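Long-range contacts in transcription factor GAMBIF1 (Anopheles gambiae, PDB 1BVO), which binds DNA through its Rel homology specificity domain, as a Dorsal-type factor that probably activates transcription by RNA polymerase II in insects: residues P11-F16 / S27-N32; R49-V54 / F150-Q155; N141-C146 / D169-K174. One frame throughout, in Å; residues are numbered along the deposited sequence.

Contact 1: residues P11-F16 / S27-N32; sequences PKALRF and SIPGVN. With nucleotides of chain A.
Leu14 and Ile28 bring the two segments closest, with CA atoms 6.1 Å apart; towards the other end Pro11 faces Val31. The end-to-end directions, 153° apart, make the pair roughly antiparallel, but neither segment is a regular strand. Both belong to the long loop between strands 2-7 and 42-46, the DNA-recognition loop of the Rel fold, and 11-16 runs into the family's RFRYxCEG sequence.

What joins the segments is apolar side-chain packing, and together they bury 232 Å². Leu14 points across: CG stands anti to the backbone N (chi1 179°), and the two methyls divide the work. CD2 meets CG1 of Ile28 at 3.5 Å, the side chains crossing at about a right angle, while CD1 lies against the carbonyl oxygen of Ser27. One residue earlier, the CB of Ala13 touches CG of the Pro29 ring. Pro11 CD and Val31 CG1 make a looser contact at 4.4 Å. Behind this patch Ile28 also rests on Ile102, and the Ser27 hydroxyl is held by Asn99 and the backbone of Asn98, which ties 27-32 to the body of the domain.

Arg15 takes no part in the packing but follows directly on Leu14 and reads the DNA. Its chain is bent at chi2 and chi3, and one guanidinium face lies against the base of DG4 of chain A. Two N-H groups grip the next guanine, a bidentate arrangement characteristic of arginine recognition of guanine: NH2 to DG5 N7, in the guanidinium plane, at 3.3 Å, and NH1 to DG5 O6 at 2.8 Å.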
loop_
_atom_site.group_PDB
_atom_site.type_symbol
_atom_site.label_atom_id
_atom_site.label_comp_id
_atom_site.label_asym_id
_atom_site.label_seq_id
_atom_site.Cartn_x
_atom_site.Cartn_y
_atom_site.Cartn_z
ATOM N N PRO C 11 10.720 15.910 20.198
ATOM C CA PRO C 11 11.125 14.641 19.585
ATOM C C PRO C 11 10.077 13.525 19.452
ATOM O O PRO C 11 10.324 12.542 18.753
ATOM C CB PRO C 11 12.238 14.189 20.513
ATOM C CG PRO C 11 11.678 14.582 21.846
ATOM C CD PRO C 11 11.260 16.008 21.569
ATOM N N LYS C 12 8.929 13.666 20.104
ATOM C CA LYS C 12 7.885 12.626 20.094
ATOM C C LYS C 12 6.490 13.205 20.283
ATOM O O LYS C 12 5.758 12.764 21.173
ATOM C CB LYS C 12 8.101 11.671 21.272
ATOM C CG LYS C 12 9.078 10.533 21.081
ATOM C CD LYS C 12 8.437 9.381 20.343
ATOM C CE LYS C 12 9.164 8.087 20.692
ATOM N NZ LYS C 12 9.072 7.080 19.585
ATOM N N ALA C 13 6.098 14.178 19.477
ATOM C CA ALA C 13 4.781 14.749 19.690
ATOM C C ALA C 13 3.928 14.935 18.460
ATOM O O ALA C 13 2.892 15.598 18.513
ATOM C CB ALA C 13 4.902 16.049 20.428
ATOM N N LEU C 14 4.308 14.296 17.365
ATOM C CA LEU C 14 3.526 14.445 16.151
ATOM C C LEU C 14 3.629 13.211 15.297
ATOM O O LEU C 14 4.722 12.666 15.109
ATOM C CB LEU C 14 3.996 15.669 15.347
ATOM C CG LEU C 14 3.283 15.946 14.019
ATOM C CD1 LEU C 14 1.856 16.399 14.271
ATOM C CD2 LEU C 14 4.036 17.001 13.225
ATOM N N ARG C 15 2.483 12.715 14.859
ATOM C CA ARG C 15 2.484 11.574 13.989
ATOM C C ARG C 15 2.705 12.115 12.595
ATOM O O ARG C 15 2.173 13.167 12.221
ATOM C CB ARG C 15 1.165 10.820 14.090
ATOM C CG ARG C 15 0.608 10.344 12.753
ATOM C CD ARG C 15 0.570 8.839 12.690
ATOM N NE ARG C 15 -0.015 8.295 13.916
ATOM C CZ ARG C 15 -1.076 7.498 13.940
ATOM N NH1 ARG C 15 -1.664 7.144 12.815
ATOM N NH2 ARG C 15 -1.549 7.057 15.099
ATOM N N PHE C 16 3.561 11.422 11.860
ATOM C CA PHE C 16 3.895 11.755 10.486
ATOM C C PHE C 16 2.725 11.197 9.684
ATOM O O PHE C 16 2.199 10.111 9.997
ATOM C CB PHE C 16 5.188 11.035 10.054
ATOM C CG PHE C 16 6.420 11.403 10.855
ATOM C CD1 PHE C 16 6.354 12.263 11.949
ATOM C CD2 PHE C 16 7.652 10.857 10.517
ATOM C CE1 PHE C 16 7.508 12.570 12.693
ATOM C CE2 PHE C 16 8.804 11.150 11.246
ATOM C CZ PHE C 16 8.735 12.009 12.342
ATOM N N SER C 27 1.211 20.299 13.124
ATOM C CA SER C 27 2.307 21.188 13.467
ATOM C C SER C 27 3.131 20.531 14.562
ATOM O O SER C 27 2.600 19.872 15.465
ATOM C CB SER C 27 1.788 22.529 13.960
ATOM O OG SER C 27 1.069 23.189 12.943
ATOM N N ILE C 28 4.442 20.701 14.441
ATOM C CA ILE C 28 5.416 20.150 15.373
ATOM C C ILE C 28 5.554 21.066 16.572
ATOM O O ILE C 28 6.011 22.198 16.440
ATOM C CB ILE C 28 6.793 20.081 14.710
ATOM C CG1 ILE C 28 6.826 18.993 13.656
ATOM C CG2 ILE C 28 7.883 19.885 15.738
ATOM C CD1 ILE C 28 7.959 19.194 12.704
ATOM N N PRO C 29 5.179 20.588 17.765
ATOM C CA PRO C 29 5.319 21.464 18.929
ATOM C C PRO C 29 6.796 21.628 19.271
ATOM O O PRO C 29 7.665 20.986 18.677
ATOM C CB PRO C 29 4.593 20.681 20.020
ATOM C CG PRO C 29 4.860 19.269 19.645
ATOM C CD PRO C 29 4.603 19.292 18.153
ATOM N N GLY C 30 7.074 22.496 20.228
ATOM C CA GLY C 30 8.437 22.715 20.668
ATOM C C GLY C 30 8.669 21.821 21.868
ATOM O O GLY C 30 7.705 21.266 22.410
ATOM N N VAL C 31 9.920 21.656 22.287
ATOM C CA VAL C 31 10.234 20.798 23.428
ATOM C C VAL C 31 9.437 21.194 24.654
ATOM O O VAL C 31 8.973 20.343 25.423
ATOM C CB VAL C 31 11.704 20.911 23.894
ATOM C CG1 VAL C 31 12.295 19.538 24.057
ATOM C CG2 VAL C 31 12.532 21.776 22.980
ATOM N N ASN C 32 9.299 22.501 24.821
ATOM C CA ASN C 32 8.627 23.077 25.963
ATOM C C ASN C 32 7.136 23.294 25.833
ATOM O O ASN C 32 6.530 23.893 26.721
ATOM C CB ASN C 32 9.321 24.381 26.321
ATOM C CG ASN C 32 10.819 24.205 26.432
ATOM O OD1 ASN C 32 11.299 23.343 27.172
ATOM N ND2 ASN C 32 11.566 24.970 25.654
ATOM P P DG A 4 -2.696 12.006 20.677
ATOM O OP1 DG A 4 -2.432 11.791 22.152
ATOM O OP2 DG A 4 -1.438 12.398 19.958
ATOM O "O5'" DG A 4 -3.286 10.608 20.341
ATOM C "C5'" DG A 4 -4.532 10.223 20.848
ATOM C "C4'" DG A 4 -4.965 8.976 20.091
ATOM O "O4'" DG A 4 -5.222 9.250 18.685
ATOM C "C3'" DG A 4 -3.826 7.981 19.995
ATOM O "O3'" DG A 4 -4.411 6.698 20.194
ATOM C "C2'" DG A 4 -3.336 8.071 18.538
ATOM C "C1'" DG A 4 -4.698 8.250 17.863
ATOM N N9 DG A 4 -4.720 8.689 16.451
ATOM C C8 DG A 4 -3.913 9.511 15.683
ATOM N N7 DG A 4 -4.238 9.689 14.422
ATOM C C5 DG A 4 -5.393 8.858 14.353
ATOM C C6 DG A 4 -6.230 8.599 13.230
ATOM O O6 DG A 4 -6.034 9.087 12.078
ATOM N N1 DG A 4 -7.285 7.757 13.522
ATOM C C2 DG A 4 -7.462 7.234 14.785
ATOM N N2 DG A 4 -8.581 6.467 14.802
ATOM N N3 DG A 4 -6.702 7.449 15.838
ATOM C C4 DG A 4 -5.699 8.287 15.544
ATOM P P DG A 5 -3.389 5.672 20.927
ATOM O OP1 DG A 5 -3.323 5.895 22.387
ATOM O OP2 DG A 5 -2.121 5.790 20.143
ATOM O "O5'" DG A 5 -4.184 4.331 20.656
ATOM C "C5'" DG A 5 -5.571 4.314 20.944
ATOM C "C4'" DG A 5 -6.352 3.489 19.996
ATOM O "O4'" DG A 5 -6.713 3.912 18.683
ATOM C "C3'" DG A 5 -6.106 1.997 19.778
ATOM O "O3'" DG A 5 -7.346 1.324 19.431
ATOM C "C2'" DG A 5 -5.306 2.135 18.457
ATOM C "C1'" DG A 5 -6.320 2.971 17.687
ATOM N N9 DG A 5 -5.670 3.732 16.581
ATOM C C8 DG A 5 -4.552 4.538 16.784
ATOM N N7 DG A 5 -4.104 5.128 15.710
ATOM C C5 DG A 5 -5.058 4.810 14.771
ATOM C C6 DG A 5 -5.063 5.302 13.430
ATOM O O6 DG A 5 -4.216 6.031 12.935
ATOM N N1 DG A 5 -6.032 4.749 12.637
ATOM C C2 DG A 5 -7.000 3.952 13.240
ATOM N N2 DG A 5 -7.838 3.693 12.248
ATOM N N3 DG A 5 -7.095 3.509 14.505
ATOM C C4 DG A 5 -5.995 4.005 15.287
#

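Contact 2: residues R49-V54 / F150-Q155; sequences RGRAVV and FLEGQQ
Val53 and Phe150 exchange both of their backbone hydrogen bonds, the hydrogen-bonded pair of an antiparallel bridge: Val53 N to Phe150 O and Phe150 N to Val53 O, each 3.0 Å, the second nearly straight at 174°. The next pair, Ala52 with Leu151, is non-hydrogen-bonded; these residues turn to their outer neighbours instead, Ala52 to Ile88 and Leu151 to Glu161. Strands 52-59 and 142-152 are thus joined at one end of the five-stranded sheet of the immunoglobulin-like domain.

The bonding continues at Arg51 and Glu152. Glu152 N donates to Arg51 O at 3.1 Å from well above the carbonyl plane, and the hydroxyl of Tyr48 is bonded to the same oxygen, which therefore has two partners. Arg51 N is served by a water, which in turn donates to Glu152 OE1 at 2.7 Å. The other carboxylate oxygen, OE2, forms a salt bridge with Arg51 NH1 at 3.3 Å and also accepts from Gly157 N. Arg51 is bent at chi2 and chi3, and the planes of its guanidinium and of the carboxylate stand 76° apart, so this is a single-point bridge and not a side-on pair. Arg51 NE forms a salt bridge with Glu87 OE2 on strand 83-87.

Apolar contacts are modest. On one face the CB of Ala52 meets Leu151 CD2 at 3.6 Å; on the other Val53 CG2 approaches Phe150 CB.

With the nearest nucleic-acid atom about 22 Å away, this is structural chemistry: one arginine shared by two glutamates links three neighbouring strands' ends, and the split carboxylate, bonded on both oxygens, would probably be stabilised in its charged form.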
loop_
_atom_site.group_PDB
_atom_site.type_symbol
_atom_site.label_atom_id
_atom_site.label_comp_id
_atom_site.label_asym_id
_atom_site.label_seq_id
_atom_site.Cartn_x
_atom_site.Cartn_y
_atom_site.Cartn_z
ATOM N N ARG C 49 21.851 41.739 11.059
ATOM C CA ARG C 49 20.507 42.286 10.994
ATOM C C ARG C 49 20.286 42.765 9.573
ATOM O O ARG C 49 21.059 43.577 9.051
ATOM C CB ARG C 49 20.305 43.446 11.963
ATOM C CG ARG C 49 18.857 43.965 11.941
ATOM C CD ARG C 49 18.581 44.968 13.027
ATOM N NE ARG C 49 18.597 44.351 14.349
ATOM C CZ ARG C 49 19.143 44.900 15.431
ATOM N NH1 ARG C 49 19.731 46.089 15.362
ATOM N NH2 ARG C 49 19.080 44.258 16.594
ATOM N N GLY C 50 19.239 42.241 8.953
ATOM C CA GLY C 50 18.922 42.596 7.594
ATOM C C GLY C 50 18.017 41.527 7.050
ATOM O O GLY C 50 17.450 40.741 7.798
ATOM N N ARG C 51 17.851 41.526 5.738
ATOM C CA ARG C 51 17.019 40.555 5.045
ATOM C C ARG C 51 17.678 39.194 5.155
ATOM O O ARG C 51 18.911 39.096 5.045
ATOM C CB ARG C 51 16.950 40.868 3.549
ATOM C CG ARG C 51 16.549 42.266 3.185
ATOM C CD ARG C 51 15.077 42.507 3.316
ATOM N NE ARG C 51 14.225 41.652 2.482
ATOM C CZ ARG C 51 14.186 41.640 1.150
ATOM N NH1 ARG C 51 14.994 42.420 0.440
ATOM N NH2 ARG C 51 13.226 40.936 0.538
ATOM N N ALA C 52 16.870 38.149 5.307
ATOM C CA ALA C 52 17.395 36.796 5.371
ATOM C C ALA C 52 16.289 35.776 5.371
ATOM O O ALA C 52 15.364 35.831 6.174
ATOM C CB ALA C 52 18.282 36.607 6.591
ATOM N N VAL C 53 16.393 34.848 4.438
ATOM C CA VAL C 53 15.403 33.808 4.321
ATOM C C VAL C 53 15.940 32.536 4.946
ATOM O O VAL C 53 17.129 32.449 5.297
ATOM C CB VAL C 53 15.034 33.594 2.850
ATOM C CG1 VAL C 53 14.425 34.869 2.298
ATOM C CG2 VAL C 53 16.275 33.220 2.047
ATOM N N VAL C 54 15.062 31.569 5.152
ATOM C CA VAL C 54 15.465 30.310 5.731
ATOM C C VAL C 54 14.773 29.183 4.997
ATOM O O VAL C 54 13.609 29.273 4.619
ATOM C CB VAL C 54 15.132 30.244 7.231
ATOM C CG1 VAL C 54 13.637 30.036 7.448
ATOM C CG2 VAL C 54 15.931 29.141 7.910
ATOM N N PHE C 150 20.055 32.059 4.584
ATOM C CA PHE C 150 20.733 32.823 3.545
ATOM C C PHE C 150 20.527 34.320 3.773
ATOM O O PHE C 150 19.388 34.804 3.886
ATOM C CB PHE C 150 20.191 32.484 2.152
ATOM C CG PHE C 150 20.367 31.054 1.736
ATOM C CD1 PHE C 150 21.587 30.590 1.235
ATOM C CD2 PHE C 150 19.295 30.168 1.794
ATOM C CE1 PHE C 150 21.727 29.272 0.784
ATOM C CE2 PHE C 150 19.424 28.846 1.352
ATOM C CZ PHE C 150 20.645 28.400 0.846
ATOM N N LEU C 151 21.634 35.042 3.874
ATOM C CA LEU C 151 21.615 36.483 4.048
ATOM C C LEU C 151 21.454 37.158 2.706
ATOM O O LEU C 151 21.846 36.593 1.683
ATOM C CB LEU C 151 22.928 36.922 4.658
ATOM C CG LEU C 151 23.162 36.135 5.933
ATOM C CD1 LEU C 151 24.239 36.817 6.719
ATOM C CD2 LEU C 151 21.869 36.081 6.741
ATOM N N GLU C 152 20.847 38.345 2.696
ATOM C CA GLU C 152 20.686 39.092 1.447
ATOM C C GLU C 152 22.140 39.367 1.042
ATOM O O GLU C 152 23.000 39.529 1.912
ATOM C CB GLU C 152 19.920 40.412 1.673
ATOM C CG GLU C 152 19.442 41.088 0.374
ATOM C CD GLU C 152 18.849 42.490 0.557
ATOM O OE1 GLU C 152 19.119 43.156 1.576
ATOM O OE2 GLU C 152 18.122 42.961 -0.345
ATOM N N GLY C 153 22.435 39.382 -0.254
ATOM C CA GLY C 153 23.822 39.579 -0.658
ATOM C C GLY C 153 24.348 40.996 -0.753
ATOM O O GLY C 153 24.707 41.635 0.234
ATOM N N GLN C 154 24.521 41.422 -1.989
ATOM C CA GLN C 154 24.980 42.757 -2.342
ATOM C C GLN C 154 24.058 43.040 -3.523
ATOM O O GLN C 154 23.746 44.190 -3.841
ATOM C CB GLN C 154 26.469 42.711 -2.725
ATOM C CG GLN C 154 27.003 43.915 -3.462
ATOM C CD GLN C 154 26.670 43.843 -4.932
ATOM O OE1 GLN C 154 26.026 44.739 -5.481
ATOM N NE2 GLN C 154 27.045 42.728 -5.567
ATOM N N GLN C 155 23.597 41.950 -4.138
ATOM C CA GLN C 155 22.667 41.988 -5.246
ATOM C C GLN C 155 21.267 42.007 -4.620
ATOM O O GLN C 155 20.648 40.965 -4.424
ATOM C CB GLN C 155 22.862 40.742 -6.110
ATOM C CG GLN C 155 22.087 40.766 -7.403
ATOM C CD GLN C 155 22.553 39.717 -8.392
ATOM O OE1 GLN C 155 23.213 38.739 -8.026
ATOM N NE2 GLN C 155 22.223 39.926 -9.664
HETATM O O HOH W 1 19.585 43.338 4.191
#

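Contact 3: residues N141-C146 / D169-K174; sequences NAVRLC and DIIYDK. With nucleotides of chain A.
Val143 and Ile171 are joined by two backbone hydrogen bonds, Ile171 N to Val143 O at 2.8 Å (174° at the hydrogen) and Val143 N to Ile171 O at 2.9 Å. A third runs from Asp173 N to Asn141 O, again 2.8 Å, its donor standing above the carbonyl plane. Between them Ala142 and Tyr172 form the non-hydrogen-bonded pair, completing the antiparallel register of the beta hairpin 142-152/159-172.

Side chains pack on both faces. Ile171 sends CD1 to Leu145 CG (3.6 Å) and lays CB against Val143 CG2; Ile102 lies against Val143 and Ile171 on this buried side. On the reverse, Ala142 CB touches both Tyr172 CD1 and Ile170 CG2, each at 3.7 Å, and CG2 lies over one tyrosine face, toward the rim. Arg144, extended from CG to NE, spreads its guanidinium over Ile170, whose CG1 sits 3.4 Å above the centre of the plane. The N-H groups of Arg144 are bonded beyond the pair, NH2 to Lys61 O and NH1 to Ser168 O.

Past the last bridge, Lys174 stretches away from the hairpin, all its torsions near anti (chi1 -179°), and NZ reaches OP2 of DG4 of chain A at 2.8 Å. The contact thus combines an apolar, backbone-bonded core with a cationic end, and its one polar link to this nucleotide goes to a phosphate, which places Lys174 at the DNA sugar-phosphate chain, not a base.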
loop_
_atom_site.group_PDB
_atom_site.type_symbol
_atom_site.label_atom_id
_atom_site.label_comp_id
_atom_site.label_asym_id
_atom_site.label_seq_id
_atom_site.Cartn_x
_atom_site.Cartn_y
_atom_site.Cartn_z
ATOM N N ASN C 141 11.564 6.611 10.294
ATOM C CA ASN C 141 10.882 6.930 11.538
ATOM C C ASN C 141 11.537 8.026 12.330
ATOM O O ASN C 141 11.147 8.313 13.462
ATOM C CB ASN C 141 10.762 5.701 12.408
ATOM C CG ASN C 141 9.439 5.033 12.240
ATOM O OD1 ASN C 141 9.148 4.467 11.170
ATOM N ND2 ASN C 141 8.589 5.127 13.278
ATOM N N ALA C 142 12.537 8.644 11.729
ATOM C CA ALA C 142 13.240 9.714 12.397
ATOM C C ALA C 142 13.789 10.652 11.346
ATOM O O ALA C 142 14.113 10.249 10.226
ATOM C CB ALA C 142 14.356 9.159 13.249
ATOM N N VAL C 143 13.853 11.917 11.729
ATOM C CA VAL C 143 14.343 12.955 10.853
ATOM C C VAL C 143 14.860 14.050 11.739
ATOM O O VAL C 143 14.771 13.982 12.957
ATOM C CB VAL C 143 13.193 13.640 10.073
ATOM C CG1 VAL C 143 12.611 12.720 9.024
ATOM C CG2 VAL C 143 12.107 14.076 11.058
ATOM N N ARG C 144 15.415 15.060 11.112
ATOM C CA ARG C 144 15.852 16.244 11.819
ATOM C C ARG C 144 15.498 17.350 10.827
ATOM O O ARG C 144 15.417 17.122 9.609
ATOM C CB ARG C 144 17.348 16.265 12.058
ATOM C CG ARG C 144 17.941 15.152 12.873
ATOM C CD ARG C 144 19.435 15.447 12.963
ATOM N NE ARG C 144 20.256 14.389 13.526
ATOM C CZ ARG C 144 20.752 14.411 14.753
ATOM N NH1 ARG C 144 20.510 15.439 15.553
ATOM N NH2 ARG C 144 21.518 13.411 15.167
ATOM N N LEU C 145 15.172 18.513 11.360
ATOM C CA LEU C 145 14.831 19.652 10.532
ATOM C C LEU C 145 16.150 20.331 10.232
ATOM O O LEU C 145 17.006 20.478 11.119
ATOM C CB LEU C 145 13.926 20.611 11.309
ATOM C CG LEU C 145 12.589 20.006 11.731
ATOM C CD1 LEU C 145 11.842 20.960 12.640
ATOM C CD2 LEU C 145 11.781 19.671 10.499
ATOM N N CYS C 146 16.340 20.718 8.983
ATOM C CA CYS C 146 17.566 21.399 8.616
ATOM C C CYS C 146 17.239 22.854 8.304
ATOM O O CYS C 146 16.314 23.140 7.525
ATOM C CB CYS C 146 18.218 20.761 7.408
ATOM S SG CYS C 146 19.913 21.352 7.164
ATOM N N ASP C 169 17.646 18.616 16.870
ATOM C CA ASP C 169 17.692 17.321 17.520
ATOM C C ASP C 169 16.753 16.415 16.755
ATOM O O ASP C 169 15.920 16.895 15.972
ATOM C CB ASP C 169 17.274 17.428 18.980
ATOM C CG ASP C 169 18.225 18.301 19.785
ATOM O OD1 ASP C 169 19.249 18.759 19.223
ATOM O OD2 ASP C 169 17.947 18.529 20.982
ATOM N N ILE C 170 16.883 15.113 16.954
ATOM C CA ILE C 170 16.038 14.201 16.225
ATOM C C ILE C 170 14.559 14.249 16.580
ATOM O O ILE C 170 14.172 14.476 17.735
ATOM C CB ILE C 170 16.565 12.780 16.317
ATOM C CG1 ILE C 170 17.996 12.758 15.779
ATOM C CG2 ILE C 170 15.680 11.840 15.501
ATOM C CD1 ILE C 170 18.797 11.560 16.202
ATOM N N ILE C 171 13.744 14.097 15.540
ATOM C CA ILE C 171 12.287 14.056 15.634
ATOM C C ILE C 171 11.929 12.622 15.224
ATOM O O ILE C 171 12.268 12.189 14.108
ATOM C CB ILE C 171 11.623 15.012 14.639
ATOM C CG1 ILE C 171 11.897 16.453 15.031
ATOM C CG2 ILE C 171 10.128 14.747 14.568
ATOM C CD1 ILE C 171 11.547 17.421 13.947
ATOM N N TYR C 172 11.235 11.929 16.132
ATOM C CA TYR C 172 10.819 10.537 15.990
ATOM C C TYR C 172 9.328 10.354 15.737
ATOM O O TYR C 172 8.510 10.788 16.544
ATOM C CB TYR C 172 11.156 9.773 17.282
ATOM C CG TYR C 172 12.624 9.726 17.669
ATOM C CD1 TYR C 172 13.558 9.121 16.831
ATOM C CD2 TYR C 172 13.083 10.302 18.859
ATOM C CE1 TYR C 172 14.901 9.097 17.152
ATOM C CE2 TYR C 172 14.446 10.281 19.192
ATOM C CZ TYR C 172 15.345 9.678 18.324
ATOM O OH TYR C 172 16.694 9.699 18.578
ATOM N N ASP C 173 8.961 9.625 14.687
ATOM C CA ASP C 173 7.539 9.385 14.399
ATOM C C ASP C 173 6.833 8.717 15.569
ATOM O O ASP C 173 7.159 7.589 15.976
ATOM C CB ASP C 173 7.330 8.541 13.133
ATOM C CG ASP C 173 5.863 8.449 12.721
ATOM O OD1 ASP C 173 4.980 8.935 13.455
ATOM O OD2 ASP C 173 5.590 7.908 11.634
ATOM N N LYS C 174 5.873 9.452 16.111
ATOM C CA LYS C 174 5.074 9.042 17.240
ATOM C C LYS C 174 3.996 8.038 16.827
ATOM O O LYS C 174 2.959 8.424 16.266
ATOM C CB LYS C 174 4.428 10.279 17.875
ATOM C CG LYS C 174 3.583 9.963 19.078
ATOM C CD LYS C 174 2.906 11.172 19.675
ATOM C CE LYS C 174 1.902 10.692 20.704
ATOM N NZ LYS C 174 0.976 11.733 21.180
ATOM P P DG A 4 -2.696 12.006 20.677
ATOM O OP1 DG A 4 -2.432 11.791 22.152
ATOM O OP2 DG A 4 -1.438 12.398 19.958
ATOM O "O5'" DG A 4 -3.286 10.608 20.341
ATOM C "C5'" DG A 4 -4.532 10.223 20.848
ATOM C "C4'" DG A 4 -4.965 8.976 20.091
ATOM O "O4'" DG A 4 -5.222 9.250 18.685
ATOM C "C3'" DG A 4 -3.826 7.981 19.995
ATOM O "O3'" DG A 4 -4.411 6.698 20.194
ATOM C "C2'" DG A 4 -3.336 8.071 18.538
ATOM C "C1'" DG A 4 -4.698 8.250 17.863
ATOM N N9 DG A 4 -4.720 8.689 16.451
ATOM C C8 DG A 4 -3.913 9.511 15.683
ATOM N N7 DG A 4 -4.238 9.689 14.422
ATOM C C5 DG A 4 -5.393 8.858 14.353
ATOM C C6 DG A 4 -6.230 8.599 13.230
ATOM O O6 DG A 4 -6.034 9.087 12.078
ATOM N N1 DG A 4 -7.285 7.757 13.522
ATOM C C2 DG A 4 -7.462 7.234 14.785
ATOM N N2 DG A 4 -8.581 6.467 14.802
ATOM N N3 DG A 4 -6.702 7.449 15.838
ATOM C C4 DG A 4 -5.699 8.287 15.544
#

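How the contacts relate
Contacts 1 and 3 form one DNA-facing unit, their centres 9 Å apart. Pro11 O and Tyr172 N, 2.8 Å apart, and Phe16 N and Asp173 OD1, 3.3 Å apart, are probable hydrogen bonds that fasten the recognition loop to the end of the hairpin. The two contacts meet the same strand of DNA in complementary ways, contact 1 at the edge of DG5, with DG4 over the Arg15 guanidinium, and contact 3 at a phosphate. Contact 2 lies on the other side of the chain's centre, 28 Å from contact 3 and 29 Å from contact 1 between centres. It shares strand 142-152 with contact 3, so a single sheet spans from the DNA-bound end to the distant one.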